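Local coordinates for protein PaxB (Photorhabdus luminescens, PDB 6EK4) that probably acts as one component of a two-component alpha-helical pore-forming toxin that perforates target membranes, at residues 121-126 / 315-320; 162-167 / 273-278. All blocks are in the same frame, centred on the assembly; numbering follows the deposited sequence.

Contact 1 of 2, residues 121-126 / 315-320; sequences GVIRSL and QLQNTI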
loop_
_atom_site.group_PDB
_atom_site.type_symbol
_atom_site.label_atom_id
_atom_site.label_comp_id
_atom_site.label_asym_id
_atom_site.label_seq_id
_atom_site.Cartn_x
_atom_site.Cartn_y
_atom_site.Cartn_z
ATOM N N GLY A 121 36.614 18.464 14.771
ATOM C CA GLY A 121 36.281 18.351 13.353
ATOM C C GLY A 121 35.363 17.192 13.012
ATOM O O GLY A 121 34.429 17.355 12.225
ATOM N N VAL A 122 35.622 16.023 13.593
ATOM C CA VAL A 122 34.790 14.842 13.330
ATOM C C VAL A 122 33.410 14.988 13.981
ATOM O O VAL A 122 32.426 14.439 13.484
ATOM C CB VAL A 122 35.462 13.518 13.785
ATOM C CG1 VAL A 122 36.892 13.427 13.263
ATOM C CG2 VAL A 122 35.434 13.371 15.300
ATOM N N ILE A 123 33.348 15.727 15.089
ATOM C CA ILE A 123 32.078 16.036 15.748
ATOM C C ILE A 123 31.216 16.927 14.851
ATOM O O ILE A 123 30.003 16.731 14.762
ATOM C CB ILE A 123 32.301 16.696 17.132
ATOM C CG1 ILE A 123 32.836 15.657 18.124
ATOM C CG2 ILE A 123 31.010 17.297 17.676
ATOM C CD1 ILE A 123 33.494 16.251 19.351
ATOM N N ARG A 124 31.843 17.893 14.184
ATOM C CA ARG A 124 31.133 18.744 13.224
ATOM C C ARG A 124 30.630 17.944 12.021
ATOM O O ARG A 124 29.564 18.243 11.481
ATOM C CB ARG A 124 32.015 19.906 12.752
ATOM C CG ARG A 124 32.178 21.012 13.783
ATOM C CD ARG A 124 32.705 22.288 13.150
ATOM N NE ARG A 124 33.989 22.082 12.480
ATOM C CZ ARG A 124 35.174 22.021 13.089
ATOM N NH1 ARG A 124 35.276 22.144 14.410
ATOM N NH2 ARG A 124 36.273 21.829 12.366
ATOM N N SER A 125 31.394 16.935 11.609
ATOM C CA SER A 125 30.971 16.037 10.532
ATOM C C SER A 125 29.781 15.173 10.951
ATOM O O SER A 125 28.856 14.971 10.166
ATOM C CB SER A 125 32.126 15.141 10.076
ATOM O OG SER A 125 33.090 15.888 9.360
ATOM N N LEU A 126 29.812 14.666 12.182
ATOM C CA LEU A 126 28.707 13.864 12.714
ATOM C C LEU A 126 27.440 14.703 12.893
ATOM O O LEU A 126 26.338 14.243 12.584
ATOM C CB LEU A 126 29.098 13.212 14.046
ATOM C CG LEU A 126 30.084 12.043 13.956
ATOM C CD1 LEU A 126 30.780 11.814 15.289
ATOM C CD2 LEU A 126 29.379 10.775 13.494
ATOM N N GLN A 315 29.570 11.528 22.507
ATOM C CA GLN A 315 30.498 10.553 23.082
ATOM C C GLN A 315 31.943 11.035 22.945
ATOM O O GLN A 315 32.735 10.926 23.885
ATOM C CB GLN A 315 30.328 9.193 22.401
ATOM C CG GLN A 315 30.978 8.033 23.134
ATOM C CD GLN A 315 30.622 6.687 22.527
ATOM O OE1 GLN A 315 30.349 6.586 21.330
ATOM N NE2 GLN A 315 30.626 5.644 23.351
ATOM N N LEU A 316 32.276 11.568 21.772
ATOM C CA LEU A 316 33.597 12.147 21.524
ATOM C C LEU A 316 33.755 13.503 22.214
ATOM O O LEU A 316 34.869 13.899 22.559
ATOM C CB LEU A 316 33.843 12.303 20.020
ATOM C CG LEU A 316 33.836 11.013 19.194
ATOM C CD1 LEU A 316 33.855 11.330 17.708
ATOM C CD2 LEU A 316 35.011 10.121 19.560
ATOM N N GLN A 317 32.641 14.209 22.403
ATOM C CA GLN A 317 32.646 15.499 23.096
ATOM C C GLN A 317 33.064 15.330 24.556
ATOM O O GLN A 317 33.907 16.075 25.054
ATOM C CB GLN A 317 31.261 16.154 23.022
ATOM C CG GLN A 317 31.198 17.581 23.554
ATOM C CD GLN A 317 32.018 18.559 22.732
ATOM O OE1 GLN A 317 32.038 18.492 21.504
ATOM N NE2 GLN A 317 32.695 19.478 23.410
ATOM N N ASN A 318 32.477 14.341 25.226
ATOM C CA ASN A 318 32.774 14.070 26.635
ATOM C C ASN A 318 34.200 13.563 26.866
ATOM O O ASN A 318 34.723 13.662 27.978
ATOM C CB ASN A 318 31.766 13.068 27.212
ATOM C CG ASN A 318 30.347 13.612 27.240
ATOM O OD1 ASN A 318 30.132 14.825 27.232
ATOM N ND2 ASN A 318 29.369 12.713 27.273
ATOM N N THR A 319 34.819 13.021 25.820
ATOM C CA THR A 319 36.211 12.581 25.883
ATOM C C THR A 319 37.175 13.770 25.929
ATOM O O THR A 319 38.228 13.692 26.566
ATOM C CB THR A 319 36.571 11.685 24.679
ATOM O OG1 THR A 319 35.593 10.648 24.543
ATOM C CG2 THR A 319 37.949 11.056 24.855
ATOM N N ILE A 320 36.811 14.864 25.260
ATOM C CA ILE A 320 37.670 16.051 25.179
ATOM C C ILE A 320 37.164 17.252 25.993
ATOM O O ILE A 320 37.730 18.342 25.897
ATOM C CB ILE A 320 37.908 16.480 23.710
ATOM C CG1 ILE A 320 36.622 17.008 23.061
ATOM C CG2 ILE A 320 38.472 15.316 22.907
ATOM C CD1 ILE A 320 36.858 17.728 21.751
#
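Leu316 presses its CD1 methyl between Val122 and Leu126, meeting Val122 CG2 at 3.5 Å and Leu126 CD1 at 3.9 Å, with its side chain roughly perpendicular to both. Beside them Ile123 runs past Leu316 in the opposite sense, and its CG1 comes to 4.0 Å from Leu316 CB. A nearly extended second torsion (162°) carries Ile123 CD1 on over the peptide between Leu316 and Gln317, 3.4 Å from Gln317 OE1. More loosely, Ile123 CD1 lies 4.4 Å from Ile320 CD1. With Val119 added, one turn back, Leu316 sits as a knob in a hole formed by Val119, Val122, Ile123 and Leu126, the knobs-into-holes packing of an antiparallel coiled coil. The two helix segments run at 157° to each other, their axes 10.1 Å apart. Gln317 borders this apolar patch. Its CG is anti to the backbone N and the chain then bends (chi2 65°), turning CD back toward helix 121-126; OE1 is the atom that reaches Ile123, while NE2 is held by Asp321 on its own helix. Ile320 packs on Leu115 and Val119 as well. Further out, helix 42-73 covers Val122 and Leu126 through Leu68, Val71 and Leu72, and helix 326-348 backs Leu316 with Leu329, Ile332 and Gln336.

Contact 2 of 2, residues 162-167 / 273-278; sequences EIQADI and IQLKGV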
loop_
_atom_site.group_PDB
_atom_site.type_symbol
_atom_site.label_atom_id
_atom_site.label_comp_id
_atom_site.label_asym_id
_atom_site.label_seq_id
_atom_site.Cartn_x
_atom_site.Cartn_y
_atom_site.Cartn_z
ATOM N N GLU A 162 -23.838 -0.995 -1.773
ATOM C CA GLU A 162 -25.145 -0.790 -2.412
ATOM C C GLU A 162 -25.137 -1.070 -3.922
ATOM O O GLU A 162 -26.172 -1.433 -4.481
ATOM C CB GLU A 162 -25.715 0.607 -2.114
ATOM C CG GLU A 162 -24.858 1.792 -2.540
ATOM C CD GLU A 162 -25.439 3.127 -2.093
ATOM O OE1 GLU A 162 -26.655 3.194 -1.812
ATOM O OE2 GLU A 162 -24.677 4.116 -2.022
ATOM N N ILE A 163 -23.986 -0.908 -4.576
ATOM C CA ILE A 163 -23.845 -1.295 -5.986
ATOM C C ILE A 163 -23.887 -2.819 -6.112
ATOM O O ILE A 163 -24.598 -3.353 -6.965
ATOM C CB ILE A 163 -22.551 -0.739 -6.625
ATOM C CG1 ILE A 163 -22.693 0.766 -6.871
ATOM C CG2 ILE A 163 -22.245 -1.437 -7.948
ATOM C CD1 ILE A 163 -21.391 1.465 -7.204
ATOM N N GLN A 164 -23.123 -3.509 -5.266
ATOM C CA GLN A 164 -23.141 -4.975 -5.230
ATOM C C GLN A 164 -24.530 -5.503 -4.872
ATOM O O GLN A 164 -24.964 -6.526 -5.405
ATOM C CB GLN A 164 -22.104 -5.512 -4.236
ATOM C CG GLN A 164 -20.672 -5.454 -4.746
ATOM C CD GLN A 164 -19.667 -6.038 -3.766
ATOM O OE1 GLN A 164 -18.791 -6.815 -4.151
ATOM N NE2 GLN A 164 -19.789 -5.669 -2.493
ATOM N N ALA A 165 -25.216 -4.799 -3.972
ATOM C CA ALA A 165 -26.581 -5.148 -3.576
ATOM C C ALA A 165 -27.578 -4.941 -4.718
ATOM O O ALA A 165 -28.511 -5.729 -4.882
ATOM C CB ALA A 165 -27.002 -4.337 -2.359
ATOM N N ASP A 166 -27.374 -3.882 -5.499
ATOM C CA ASP A 166 -28.235 -3.585 -6.646
ATOM C C ASP A 166 -28.062 -4.645 -7.735
ATOM O O ASP A 166 -29.046 -5.174 -8.249
ATOM C CB ASP A 166 -27.922 -2.191 -7.205
ATOM C CG ASP A 166 -29.048 -1.625 -8.055
ATOM O OD1 ASP A 166 -30.032 -2.343 -8.339
ATOM O OD2 ASP A 166 -28.948 -0.441 -8.438
ATOM N N ILE A 167 -26.810 -4.954 -8.068
ATOM C CA ILE A 167 -26.490 -6.004 -9.043
ATOM C C ILE A 167 -27.128 -7.341 -8.642
ATOM O O ILE A 167 -27.687 -8.043 -9.487
ATOM C CB ILE A 167 -24.958 -6.179 -9.204
ATOM C CG1 ILE A 167 -24.355 -4.956 -9.908
ATOM C CG2 ILE A 167 -24.625 -7.439 -9.998
ATOM C CD1 ILE A 167 -22.848 -4.850 -9.784
ATOM N N ILE A 273 -19.774 -1.196 -14.501
ATOM C CA ILE A 273 -18.809 -0.138 -14.802
ATOM C C ILE A 273 -18.518 0.671 -13.536
ATOM O O ILE A 273 -17.357 0.932 -13.218
ATOM C CB ILE A 273 -19.312 0.795 -15.927
ATOM C CG1 ILE A 273 -19.344 0.041 -17.259
ATOM C CG2 ILE A 273 -18.422 2.028 -16.052
ATOM C CD1 ILE A 273 -20.246 0.668 -18.301
ATOM N N GLN A 274 -19.572 1.059 -12.820
ATOM C CA GLN A 274 -19.430 1.781 -11.552
ATOM C C GLN A 274 -18.678 0.956 -10.504
ATOM O O GLN A 274 -17.937 1.510 -9.692
ATOM C CB GLN A 274 -20.800 2.176 -10.993
ATOM C CG GLN A 274 -21.558 3.200 -11.821
ATOM C CD GLN A 274 -22.955 3.459 -11.281
ATOM O OE1 GLN A 274 -23.118 4.011 -10.192
ATOM N NE2 GLN A 274 -23.970 3.059 -12.039
ATOM N N LEU A 275 -18.874 -0.362 -10.530
ATOM C CA LEU A 275 -18.234 -1.269 -9.575
ATOM C C LEU A 275 -16.717 -1.329 -9.771
ATOM O O LEU A 275 -15.965 -1.370 -8.796
ATOM C CB LEU A 275 -18.835 -2.675 -9.685
ATOM C CG LEU A 275 -18.434 -3.695 -8.615
ATOM C CD1 LEU A 275 -18.772 -3.192 -7.219
ATOM C CD2 LEU A 275 -19.111 -5.031 -8.879
ATOM N N LYS A 276 -16.272 -1.342 -11.025
ATOM C CA LYS A 276 -14.843 -1.246 -11.330
ATOM C C LYS A 276 -14.266 0.082 -10.838
ATOM O O LYS A 276 -13.120 0.139 -10.392
ATOM C CB LYS A 276 -14.585 -1.385 -12.833
ATOM C CG LYS A 276 -14.732 -2.800 -13.372
ATOM C CD LYS A 276 -14.019 -2.949 -14.707
ATOM C CE LYS A 276 -14.363 -4.260 -15.393
ATOM N NZ LYS A 276 -13.502 -4.499 -16.584
ATOM N N GLY A 277 -15.067 1.142 -10.925
ATOM C CA GLY A 277 -14.662 2.468 -10.471
ATOM C C GLY A 277 -14.386 2.526 -8.980
ATOM O O GLY A 277 -13.315 2.968 -8.563
ATOM N N VAL A 278 -15.347 2.072 -8.177
ATOM C CA VAL A 278 -15.195 2.086 -6.717
ATOM C C VAL A 278 -14.084 1.139 -6.257
ATOM O O VAL A 278 -13.324 1.473 -5.349
ATOM C CB VAL A 278 -16.514 1.766 -5.962
ATOM C CG1 VAL A 278 -17.590 2.785 -6.304
ATOM C CG2 VAL A 278 -17.009 0.353 -6.248
#
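Gln164 and Gln274 carry the flat groups of this contact, yet each reaches across with a methylene and not with its carboxamide. Neither amide has a face or an edge against the opposing segment: Gln164 offers CG, 3.9 Å from Leu275 CD1, and Gln274 offers CB, 3.9 Å from Ile163 CD1. The Gln274 amide is occupied nearby, with weak hydrogen bonds from Arg159 NH2 to its OE1 and from its NE2 to Asp270 O. Between the two glutamines lies the apolar centre. Leu275 has CG anti to the backbone N (chi1 -171°), and its two methyls then divide the work. CD1 rests against Ile163 CG2 at 4.0 Å as well as on Gln164, whereas CD2 meets Ile167 CD1 at 3.8 Å. Ile163 and Leu275 slide past one another in opposite directions, and Ile163 CG2 also lies 4.0 Å from Leu275 CB. The other branch of Ile163 puts CD1 between Gln274 CB and Val278 CG1, one turn apart on the partner helix, 4.1 Å from the latter. Around this centre Val278 is also covered by Glu156, Arg159 and Lys160, and Ile167 leans on Leu271. The segments are antiparallel, at 155°, with Ile163 and Leu275 closest in backbone register. Together with Lys160, the residues Ile163, Gln164 and Ile167 make a four-residue hole, spaced i, i+3, i+4, i+7 over two helical turns, and Leu275 is the knob that enters it: the knobs-into-holes signature of an antiparallel coiled coil, here joining helix 149-193 to helix 247-321.

In the fold
Both contacts use helix 247-321, which pairs with helix 101-141 in contact 1 and with the next helix along the chain, 149-193, in contact 2. Their centres are 63 Å apart, on opposite sides of the centre of this elongated molecule, and contact 2 is nested within the loop closed by contact 1. Each seats a leucine knob between antiparallel helices at the same axis separation. Their surroundings differ: contact 1 is buried among further helices, with one glutamine at its margin, whereas contact 2 is only partly buried. Two of its six touching residues are buried, against five of six, and its edges are glutamine methylenes with Arg159 and Lys160 close by.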